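Side-chain contacts in HhaI Restriction Endonuclease (Haemophilus parahaemolyticus, PDB 6UKF), which cuts double-stranded DNA at the sequence GCGC as a type II restriction endonuclease, held here with its cognate DNA and calcium: residues 170-175 with 183-188; 162-167 with 206-211; 9-14 with 22-27. One frame throughout, in Å; residues are numbered along the deposited sequence. Where two conformers were deposited one is given.

Contact 1 of 3, residues 170-175 with 183-188; sequences PDFKQA and YTMRGL. With EDO (1,2-ethanediol), chain H.
Helix 169-179 passes strand 184-186 with Lys173 CA 8.4 Å from Met185 CA, so side chains rather than backbone hydrogen bonds fill the space between them. The aliphatic part of Lys173 does most of the touching. CE lies 3.6 Å from Met185 CG, and nearer the helix Lys173 CB meets the hydroxyl of Tyr183 at 3.4 Å (CB to OH). The lysine chain, extended beyond CG, leaves the helix obliquely and passes beside CB and CG of Met185, crossing the tyrosine at about a right angle. Tyr183 CG sits between its own backbone N and carbonyl carbon (chi1 72°), which sends the ring across to the helix with its hydroxyl end leading. Met185 is folded instead, bent at both chi2 and chi3, and SD comes up to the rim of the Phe172 ring, 4.2 Å from CE2. With the sulfur 85° off the ring normal, this is a Met-aromatic contact made at the edge. Strand 184-186 forms a beta hairpin with strand 189-191. Gly187 and Leu188 occupy the corners of its type II' turn, the glycine taking the positive phi of 64°. Leu190 of the returning strand touches Phe172, Tyr183 and Met185, so both strands supply side chains to this face of the helix. Phe172 also packs on Ile201 and meets Phe208 edge-to-face, which joins the helix to the neighbouring four-stranded sheet. At the border of the contact one water spans the segments: it donates to Gly187 O at 2.7 Å and accepts a long, weak bond from Lys173 NZ. At the turn itself, Leu188 O receives a hydrogen bond of 3.0 Å from O2 of an ethanediol, which is also bonded to Val219 O.

Contact 2 of 3, residues 162-167 with 206-211; sequences RHLNSK and KDFLIK. With EDO (1,2-ethanediol), chain M; nucleotides of chain B; nucleotides of chain C.
Lys211 NZ donates to OP1 of DG7 of chain C at 2.9 Å, from the strand that also carries Phe208, with Lys206 just before it; these two meet Leu164 and Arg162. Both segments belong to an antiparallel four-stranded sheet in which strand 217-221 separates strand 162-163 from strand 207-212; the side chains reach past that middle strand, and the sheet and the loop after strand 162-163 together bind phosphates of both DNA strands. Lys211 folds onto its phosphate through bends at chi2, chi3 and chi4. At the other end of the contact, the extended Arg162 chain brings NH2 to 3.3 Å from Lys206 CE. The two cations gather at the phosphate of DC3 of chain B, whose O5' lies over one face of the Arg162 guanidinium. Asn165 ND2 donates to OP2 of this phosphate, although the modelled place of that oxygen is less certain. Ser168 OG bonds Asn165 OD1 and so fixes which way the amide is turned. One nucleotide back, the backbone of Lys167 takes over: its N donates to OP1 of DC2 of chain B at 3.0 Å. The apolar half is small and buried. A chi1 of -178° sets CG of Leu164 opposite the backbone N, and chi2 then swings CD1 to the Phe208 ring; Val219 and Phe172 pack around the leucine. Leu164 CD1 meets Phe208 CE1 obliquely to the ring, at 3.9 Å.

Contact 3 of 3, residues 9-14 with 22-27; sequences FCVTYL and FAKKGE. With ACT (acetate ion), chain P; EDO (1,2-ethanediol), chain K; nucleotides of chain C.
Leu14 CB rests over one face of the Phe22 ring, 3.9 Å from its centroid and 19° off the ring normal, a CH-pi contact. Here helix 3-18 turns back through a short connection onto strand 22-23, the edge strand of a mixed five-stranded sheet that is consistent with the PD-(D/E)XK nuclease core. The two side chains cross at about a right angle. The ring also slides under the leucine backbone, with CE2 3.6 Å from Leu14 O. One helical turn earlier, Val11 divides its branches between two residues: CG1 meets Phe22 O at 3.7 Å, while CG2 lies 3.9 Å from Lys24 CB. CG1 is anti to the backbone N (chi1 174°), an orientation that lets both methyls face the strand. Lys24 CD still lies beside the same CG2 methyl; beyond it the chain, bent at chi3 and chi4, leads away, and its amine makes a long, weak ion pair with Glu7.

In the next shell, Asn15 OD1 accepts a hydrogen bond from Phe22 N and ties the strand's start to the helix. Ile45 and Phe252 touch both Leu14 and Phe22, while Ile35 lies against Val11 and Phe22, joining the pair to the inner strands and helix 242-255. Past the strand the chain binds small solutes: Lys25 N donates to O of an acetate at 3.2 Å.

How the contacts relate
From the N terminus, contact 3 closes first: after seven intervening residues 9-14 is met by the returning chain, 22-27, tying helix 3-18 to the edge of the mixed sheet. Contacts 1 and 2 come much later. The loop opened by 162-167 closes only at 206-211, and contact 1, 170-175 with 183-188, is nested inside it. Helix 169-179 follows strand 162-163 directly, and these two contacts touch, Leu188 CD1 reaching Leu164 O at 3.5 Å; together they join helix, hairpin and four-stranded sheet. Contact 3 is in series with both and stands apart, its nearest atoms about 11 Å from contact 2 and about 17 Å from contact 1.

Contact 1 of 3, residues 170-175 with 183-188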
# COMPACT_ATOMS: atom_id res chain seq x y z
N PRO A 170 25.06 -18.85 2.94
CA PRO A 170 26.49 -18.66 3.23
C PRO A 170 26.89 -17.21 3.42
O PRO A 170 27.62 -16.88 4.37
CB PRO A 170 27.18 -19.32 2.03
CG PRO A 170 26.19 -20.30 1.52
CD PRO A 170 24.84 -19.69 1.76
N ASP A 171 26.44 -16.32 2.53
CA ASP A 171 26.77 -14.90 2.69
C ASP A 171 26.23 -14.36 4.01
O ASP A 171 26.89 -13.54 4.66
CB ASP A 171 26.21 -14.08 1.53
CG ASP A 171 27.03 -14.23 0.27
OD1 ASP A 171 26.49 -13.97 -0.83
OD2 ASP A 171 28.22 -14.62 0.37
N PHE A 172 25.05 -14.81 4.42
CA PHE A 172 24.49 -14.31 5.67
C PHE A 172 25.28 -14.81 6.87
O PHE A 172 25.58 -14.04 7.79
CB PHE A 172 23.01 -14.68 5.81
CG PHE A 172 22.40 -14.16 7.07
CD1 PHE A 172 22.31 -12.79 7.28
CD2 PHE A 172 21.93 -15.02 8.05
CE1 PHE A 172 21.76 -12.29 8.44
CE2 PHE A 172 21.38 -14.52 9.21
CZ PHE A 172 21.29 -13.16 9.41
N LYS A 173 25.62 -16.10 6.90
CA LYS A 173 26.46 -16.62 7.97
C LYS A 173 27.79 -15.88 8.03
O LYS A 173 28.29 -15.58 9.11
CB LYS A 173 26.69 -18.12 7.78
CG LYS A 173 25.48 -18.98 8.05
CD LYS A 173 25.81 -20.47 7.95
CE LYS A 173 24.59 -21.33 8.23
NZ LYS A 173 24.81 -22.76 7.91
N GLN A 174 28.36 -15.57 6.86
CA GLN A 174 29.63 -14.84 6.84
C GLN A 174 29.45 -13.40 7.30
O GLN A 174 30.34 -12.84 7.96
CB GLN A 174 30.26 -14.93 5.45
CG GLN A 174 30.78 -16.33 5.14
CD GLN A 174 31.29 -16.49 3.72
OE1 GLN A 174 31.64 -15.52 3.06
NE2 GLN A 174 31.33 -17.73 3.25
N ALA A 175 28.31 -12.79 6.99
CA ALA A 175 28.03 -11.45 7.51
C ALA A 175 27.90 -11.46 9.03
O ALA A 175 28.40 -10.56 9.71
CB ALA A 175 26.76 -10.88 6.86
N TYR A 183 25.52 -16.82 17.18
CA TYR A 183 24.29 -17.31 16.60
C TYR A 183 24.37 -18.80 16.32
O TYR A 183 25.45 -19.41 16.33
CB TYR A 183 23.98 -16.59 15.28
CG TYR A 183 24.91 -17.02 14.17
CD1 TYR A 183 24.57 -18.05 13.30
CD2 TYR A 183 26.14 -16.40 13.98
CE1 TYR A 183 25.42 -18.45 12.29
CE2 TYR A 183 27.00 -16.79 12.97
CZ TYR A 183 26.63 -17.82 12.12
OH TYR A 183 27.48 -18.21 11.11
N THR A 184 23.20 -19.38 16.06
CA THR A 184 23.03 -20.71 15.52
C THR A 184 21.92 -20.62 14.49
O THR A 184 20.92 -19.92 14.71
CB THR A 184 22.61 -21.69 16.61
OG1 THR A 184 23.60 -21.73 17.64
CG2 THR A 184 22.40 -23.10 16.04
N MET A 185 22.07 -21.32 13.37
CA MET A 185 21.05 -21.37 12.32
C MET A 185 20.37 -22.73 12.34
O MET A 185 21.05 -23.76 12.42
CB MET A 185 21.65 -21.18 10.92
CG MET A 185 22.32 -19.85 10.66
SD MET A 185 21.20 -18.42 10.66
CE MET A 185 20.00 -18.87 9.42
N ARG A 186 19.05 -22.72 12.27
CA ARG A 186 18.24 -23.92 12.12
C ARG A 186 17.57 -23.77 10.75
O ARG A 186 16.51 -23.14 10.64
CB ARG A 186 17.22 -24.04 13.24
N GLY A 187 18.18 -24.34 9.72
CA GLY A 187 17.75 -24.03 8.37
C GLY A 187 17.99 -22.56 8.08
O GLY A 187 19.10 -22.05 8.25
N LEU A 188 16.94 -21.88 7.64
CA LEU A 188 17.00 -20.44 7.38
C LEU A 188 16.60 -19.61 8.59
O LEU A 188 16.64 -18.37 8.51
CB LEU A 188 16.12 -20.09 6.19
CG LEU A 188 16.55 -20.75 4.88
CD1 LEU A 188 15.50 -20.53 3.80
CD2 LEU A 188 17.90 -20.21 4.43
C1 EDO H . 13.30 -16.32 5.96
O1 EDO H . 12.89 -14.95 6.06
C2 EDO H . 13.46 -16.90 7.36
O2 EDO H . 14.58 -16.29 8.01
O HOH W 1 21.48 -23.36 8.45

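Contact 2 of 3, residues 162-167 with 206-211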
# COMPACT_ATOMS: atom_id res chain seq x y z
N ARG A 162 12.97 -9.52 0.58
CA ARG A 162 12.66 -10.91 0.28
C ARG A 162 13.24 -11.78 1.39
O ARG A 162 14.18 -11.38 2.09
CB ARG A 162 13.20 -11.34 -1.10
CG ARG A 162 14.69 -11.13 -1.30
CD ARG A 162 15.01 -10.99 -2.77
NE ARG A 162 16.44 -10.79 -3.02
CZ ARG A 162 17.32 -11.77 -3.17
NH1 ARG A 162 16.94 -13.04 -3.11
NH2 ARG A 162 18.60 -11.48 -3.40
N HIS A 163 12.67 -12.96 1.56
CA HIS A 163 13.16 -13.87 2.59
C HIS A 163 14.58 -14.31 2.27
O HIS A 163 14.94 -14.52 1.11
CB HIS A 163 12.28 -15.11 2.66
CG HIS A 163 10.92 -14.87 3.23
ND1 HIS A 163 10.06 -15.89 3.56
CD2 HIS A 163 10.27 -13.72 3.52
CE1 HIS A 163 8.94 -15.38 4.03
NE2 HIS A 163 9.04 -14.06 4.02
N LEU A 164 15.39 -14.45 3.32
CA LEU A 164 16.65 -15.16 3.17
C LEU A 164 16.39 -16.51 2.52
O LEU A 164 15.40 -17.18 2.83
CB LEU A 164 17.29 -15.37 4.55
CG LEU A 164 18.65 -16.06 4.57
CD1 LEU A 164 19.73 -15.13 4.04
CD2 LEU A 164 18.99 -16.53 5.97
N ASN A 165 17.26 -16.90 1.60
CA ASN A 165 17.12 -18.15 0.87
C ASN A 165 18.41 -18.95 0.99
O ASN A 165 19.44 -18.46 1.46
CB ASN A 165 16.76 -17.91 -0.60
CG ASN A 165 17.68 -16.91 -1.28
OD1 ASN A 165 18.89 -16.91 -1.05
ND2 ASN A 165 17.10 -16.06 -2.12
N SER A 166 18.34 -20.21 0.54
CA SER A 166 19.49 -21.10 0.67
C SER A 166 20.70 -20.55 -0.08
O SER A 166 21.83 -20.63 0.42
CB SER A 166 19.13 -22.49 0.14
OG SER A 166 18.01 -23.02 0.83
N LYS A 167 20.48 -20.00 -1.27
CA LYS A 167 21.60 -19.45 -2.04
C LYS A 167 22.32 -18.35 -1.27
O LYS A 167 23.54 -18.20 -1.40
CB LYS A 167 21.10 -18.92 -3.39
CG LYS A 167 22.18 -18.30 -4.25
CD LYS A 167 21.61 -17.78 -5.56
N LYS A 206 24.70 -7.64 -0.28
CA LYS A 206 23.35 -7.87 0.23
C LYS A 206 23.22 -7.18 1.58
O LYS A 206 24.08 -7.35 2.45
CB LYS A 206 23.03 -9.36 0.35
CG LYS A 206 22.73 -10.03 -0.99
CD LYS A 206 22.12 -11.41 -0.82
CE LYS A 206 21.66 -11.98 -2.15
NZ LYS A 206 22.80 -12.36 -3.03
N ASP A 207 22.16 -6.40 1.73
CA ASP A 207 21.81 -5.79 3.01
C ASP A 207 20.75 -6.68 3.66
O ASP A 207 19.70 -6.92 3.06
CB ASP A 207 21.27 -4.38 2.81
CG ASP A 207 22.27 -3.47 2.12
OD1 ASP A 207 23.43 -3.59 2.37
OD2 ASP A 207 21.81 -2.57 1.25
N PHE A 208 21.04 -7.17 4.85
CA PHE A 208 20.16 -8.08 5.56
C PHE A 208 19.45 -7.33 6.68
O PHE A 208 19.99 -6.37 7.24
CB PHE A 208 20.93 -9.26 6.15
CG PHE A 208 21.64 -10.10 5.12
CD1 PHE A 208 20.95 -11.04 4.38
CD2 PHE A 208 23.00 -9.93 4.89
CE1 PHE A 208 21.61 -11.81 3.43
CE2 PHE A 208 23.65 -10.69 3.94
CZ PHE A 208 22.96 -11.63 3.21
N LEU A 209 18.24 -7.77 6.99
CA LEU A 209 17.46 -7.24 8.10
C LEU A 209 16.98 -8.41 8.94
O LEU A 209 16.49 -9.40 8.39
CB LEU A 209 16.26 -6.43 7.59
CG LEU A 209 15.30 -5.89 8.66
CD1 LEU A 209 15.99 -4.87 9.55
CD2 LEU A 209 14.08 -5.28 7.99
N ILE A 210 17.12 -8.30 10.25
CA ILE A 210 16.79 -9.37 11.19
C ILE A 210 15.58 -8.93 12.00
O ILE A 210 15.57 -7.83 12.57
CB ILE A 210 17.99 -9.69 12.09
CG1 ILE A 210 19.19 -10.11 11.24
CG2 ILE A 210 17.63 -10.79 13.08
CD1 ILE A 210 20.50 -10.17 11.99
N LYS A 211 14.56 -9.79 12.05
CA LYS A 211 13.32 -9.52 12.76
C LYS A 211 12.97 -10.71 13.63
O LYS A 211 13.08 -11.86 13.20
CB LYS A 211 12.16 -9.26 11.79
CG LYS A 211 12.41 -8.15 10.78
CD LYS A 211 12.31 -6.77 11.42
CE LYS A 211 10.88 -6.21 11.36
NZ LYS A 211 10.59 -5.50 10.09
C1 EDO M . 9.26 -11.82 0.81
O1 EDO M . 8.23 -11.51 1.76
C2 EDO M . 9.29 -13.32 0.55
O2 EDO M . 10.46 -13.63 -0.23
P DC B 2 16.75 -20.40 -3.53
OP1 DC B 2 18.08 -20.70 -2.95
OP2 DC B 2 15.58 -20.21 -2.64
O5' DC B 2 16.91 -19.11 -4.46
C5' DC B 2 17.91 -19.09 -5.48
C4' DC B 2 17.74 -17.88 -6.38
O4' DC B 2 16.51 -17.99 -7.13
C3' DC B 2 17.68 -16.54 -5.65
O3' DC B 2 18.73 -15.69 -6.12
C2' DC B 2 16.29 -15.98 -5.96
C1' DC B 2 15.92 -16.71 -7.24
N1 DC B 2 14.45 -16.89 -7.47
C2 DC B 2 13.88 -16.41 -8.66
O2 DC B 2 14.60 -15.85 -9.50
N3 DC B 2 12.55 -16.59 -8.86
C4 DC B 2 11.81 -17.20 -7.94
N4 DC B 2 10.50 -17.35 -8.18
C5 DC B 2 12.37 -17.69 -6.73
C6 DC B 2 13.69 -17.52 -6.54
P DC B 3 19.20 -14.41 -5.28
OP1 DC B 3 20.68 -14.37 -5.33
OP2 DC B 3 18.52 -14.46 -3.97
O5' DC B 3 18.64 -13.18 -6.13
C5' DC B 3 19.05 -13.02 -7.49
C4' DC B 3 18.16 -12.01 -8.19
O4' DC B 3 16.85 -12.58 -8.40
C3' DC B 3 17.96 -10.70 -7.42
O3' DC B 3 18.38 -9.60 -8.22
C2' DC B 3 16.46 -10.68 -7.10
C1' DC B 3 15.87 -11.59 -8.18
N1 DC B 3 14.59 -12.26 -7.80
C2 DC B 3 13.49 -12.16 -8.66
O2 DC B 3 13.59 -11.51 -9.71
N3 DC B 3 12.34 -12.78 -8.31
C4 DC B 3 12.27 -13.47 -7.17
N4 DC B 3 11.11 -14.07 -6.87
C5 DC B 3 13.38 -13.59 -6.29
C6 DC B 3 14.51 -12.97 -6.64
P DG C 7 10.45 -6.65 6.40
OP1 DG C 7 10.42 -7.17 7.78
OP2 DG C 7 11.50 -7.12 5.47
O5' DG C 7 9.02 -6.91 5.73
C5' DG C 7 7.83 -6.71 6.50
C4' DG C 7 6.64 -7.41 5.89
O4' DG C 7 6.16 -6.65 4.74
C3' DG C 7 6.88 -8.82 5.36
O3' DG C 7 5.67 -9.59 5.51
C2' DG C 7 7.27 -8.57 3.90
C1' DG C 7 6.41 -7.37 3.53
N9 DG C 7 7.03 -6.44 2.60
C8 DG C 7 8.32 -5.98 2.63
N7 DG C 7 8.59 -5.13 1.68
C5 DG C 7 7.39 -5.00 0.99
C6 DG C 7 7.07 -4.21 -0.14
O6 DG C 7 7.80 -3.44 -0.77
N1 DG C 7 5.74 -4.38 -0.52
C2 DG C 7 4.84 -5.20 0.11
N2 DG C 7 3.60 -5.24 -0.41
N3 DG C 7 5.13 -5.95 1.16
C4 DG C 7 6.42 -5.80 1.55

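Contact 3 of 3, residues 9-14 with 22-27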
# COMPACT_ATOMS: atom_id res chain seq x y z
N PHE A 9 -10.11 -5.32 12.99
CA PHE A 9 -11.20 -4.57 13.62
C PHE A 9 -12.34 -4.33 12.64
O PHE A 9 -13.52 -4.52 12.98
CB PHE A 9 -10.57 -3.26 14.12
CG PHE A 9 -11.50 -2.33 14.86
CD1 PHE A 9 -12.24 -2.76 15.95
CD2 PHE A 9 -11.56 -1.00 14.49
CE1 PHE A 9 -13.06 -1.87 16.63
CE2 PHE A 9 -12.37 -0.11 15.17
CZ PHE A 9 -13.12 -0.55 16.24
N CYS A 10 -12.02 -3.94 11.41
CA CYS A 10 -13.05 -3.68 10.41
C CYS A 10 -13.76 -4.96 9.99
O CYS A 10 -14.99 -4.98 9.87
CB CYS A 10 -12.42 -3.00 9.18
SG CYS A 10 -11.91 -1.30 9.45
N VAL A 11 -13.00 -6.03 9.73
CA VAL A 11 -13.62 -7.28 9.29
C VAL A 11 -14.52 -7.84 10.38
O VAL A 11 -15.62 -8.33 10.10
CB VAL A 11 -12.53 -8.29 8.86
CG1 VAL A 11 -13.16 -9.65 8.53
CG2 VAL A 11 -11.74 -7.77 7.68
N THR A 12 -14.06 -7.79 11.63
CA THR A 12 -14.86 -8.28 12.73
C THR A 12 -16.17 -7.52 12.83
O THR A 12 -17.24 -8.11 13.05
CB THR A 12 -14.07 -8.16 14.03
OG1 THR A 12 -12.87 -8.94 13.94
CG2 THR A 12 -14.89 -8.63 15.22
N TYR A 13 -16.12 -6.20 12.67
CA TYR A 13 -17.33 -5.39 12.71
C TYR A 13 -18.29 -5.79 11.60
O TYR A 13 -19.49 -5.95 11.83
CB TYR A 13 -16.98 -3.91 12.59
CG TYR A 13 -18.19 -3.03 12.39
CD1 TYR A 13 -19.01 -2.70 13.46
CD2 TYR A 13 -18.52 -2.54 11.14
CE1 TYR A 13 -20.12 -1.90 13.28
CE2 TYR A 13 -19.63 -1.75 10.95
CZ TYR A 13 -20.43 -1.42 12.03
OH TYR A 13 -21.54 -0.63 11.85
N LEU A 14 -17.77 -5.94 10.38
CA LEU A 14 -18.63 -6.28 9.25
C LEU A 14 -19.34 -7.61 9.49
O LEU A 14 -20.55 -7.74 9.28
CB LEU A 14 -17.82 -6.33 7.96
CG LEU A 14 -17.38 -4.96 7.44
CD1 LEU A 14 -16.32 -5.13 6.37
CD2 LEU A 14 -18.58 -4.19 6.90
N PHE A 22 -17.77 -11.80 5.09
CA PHE A 22 -16.65 -10.92 4.77
C PHE A 22 -15.34 -11.65 5.06
O PHE A 22 -14.99 -11.88 6.22
CB PHE A 22 -16.78 -9.61 5.54
CG PHE A 22 -18.09 -8.93 5.28
CD1 PHE A 22 -18.23 -8.07 4.21
CD2 PHE A 22 -19.20 -9.20 6.07
CE1 PHE A 22 -19.45 -7.46 3.95
CE2 PHE A 22 -20.41 -8.60 5.81
CZ PHE A 22 -20.54 -7.73 4.75
N ALA A 23 -14.64 -12.02 3.99
CA ALA A 23 -13.45 -12.85 4.07
C ALA A 23 -12.20 -11.99 4.03
O ALA A 23 -12.08 -11.09 3.20
CB ALA A 23 -13.43 -13.86 2.93
N LYS A 24 -11.26 -12.28 4.93
CA LYS A 24 -9.91 -11.73 4.89
C LYS A 24 -9.00 -12.93 5.19
O LYS A 24 -8.65 -13.18 6.35
CB LYS A 24 -9.73 -10.61 5.90
CG LYS A 24 -8.35 -9.95 5.87
CD LYS A 24 -8.04 -9.25 7.19
CE LYS A 24 -6.63 -9.57 7.68
NZ LYS A 24 -5.57 -8.78 7.02
N LYS A 25 -8.64 -13.66 4.15
CA LYS A 25 -7.91 -14.91 4.31
C LYS A 25 -7.39 -15.34 2.95
O LYS A 25 -7.88 -14.89 1.91
CB LYS A 25 -8.81 -16.00 4.91
CG LYS A 25 -10.17 -16.14 4.21
CD LYS A 25 -11.05 -17.18 4.89
CE LYS A 25 -12.48 -17.11 4.38
NZ LYS A 25 -13.43 -17.98 5.14
N GLY A 26 -6.38 -16.21 2.97
CA GLY A 26 -5.73 -16.63 1.75
C GLY A 26 -4.77 -15.57 1.24
O GLY A 26 -4.58 -14.50 1.82
N GLU A 27 -4.15 -15.90 0.11
CA GLU A 27 -3.22 -14.97 -0.52
C GLU A 27 -3.97 -13.75 -1.06
O GLU A 27 -5.11 -13.84 -1.50
CB GLU A 27 -2.48 -15.64 -1.67
CG GLU A 27 -1.39 -16.59 -1.24
CD GLU A 27 -0.22 -16.59 -2.21
OE1 GLU A 27 0.18 -15.49 -2.65
OE2 GLU A 27 0.28 -17.68 -2.53
C ACT P . -9.15 -11.68 0.71
O ACT P . -8.37 -11.61 1.70
OXT ACT P . -9.09 -11.05 -0.38
CH3 ACT P . -10.34 -12.66 0.84
C1 EDO K . -16.94 -15.75 4.41
O1 EDO K . -15.92 -16.65 3.96
C2 EDO K . -16.37 -14.87 5.52
O2 EDO K . -15.97 -15.70 6.62
P DT C 9 2.36 -13.38 -0.26
OP1 DT C 9 1.14 -14.17 -0.03
OP2 DT C 9 3.69 -14.01 -0.11
O5' DT C 9 2.30 -12.76 -1.74
C5' DT C 9 1.19 -11.95 -2.15
C4' DT C 9 1.39 -11.51 -3.58
O4' DT C 9 2.44 -10.52 -3.63
C3' DT C 9 1.82 -12.63 -4.51
O3' DT C 9 0.68 -13.18 -5.20
C2' DT C 9 2.82 -11.99 -5.47
C1' DT C 9 3.17 -10.64 -4.83
N1 DT C 9 4.63 -10.51 -4.51
C2 DT C 9 5.41 -9.64 -5.24
O2 DT C 9 4.98 -8.96 -6.15
N3 DT C 9 6.73 -9.60 -4.86
C4 DT C 9 7.33 -10.32 -3.85
O4 DT C 9 8.52 -10.20 -3.58
C5 DT C 9 6.46 -11.21 -3.12
C7 DT C 9 7.00 -12.05 -2.01
C6 DT C 9 5.17 -11.27 -3.48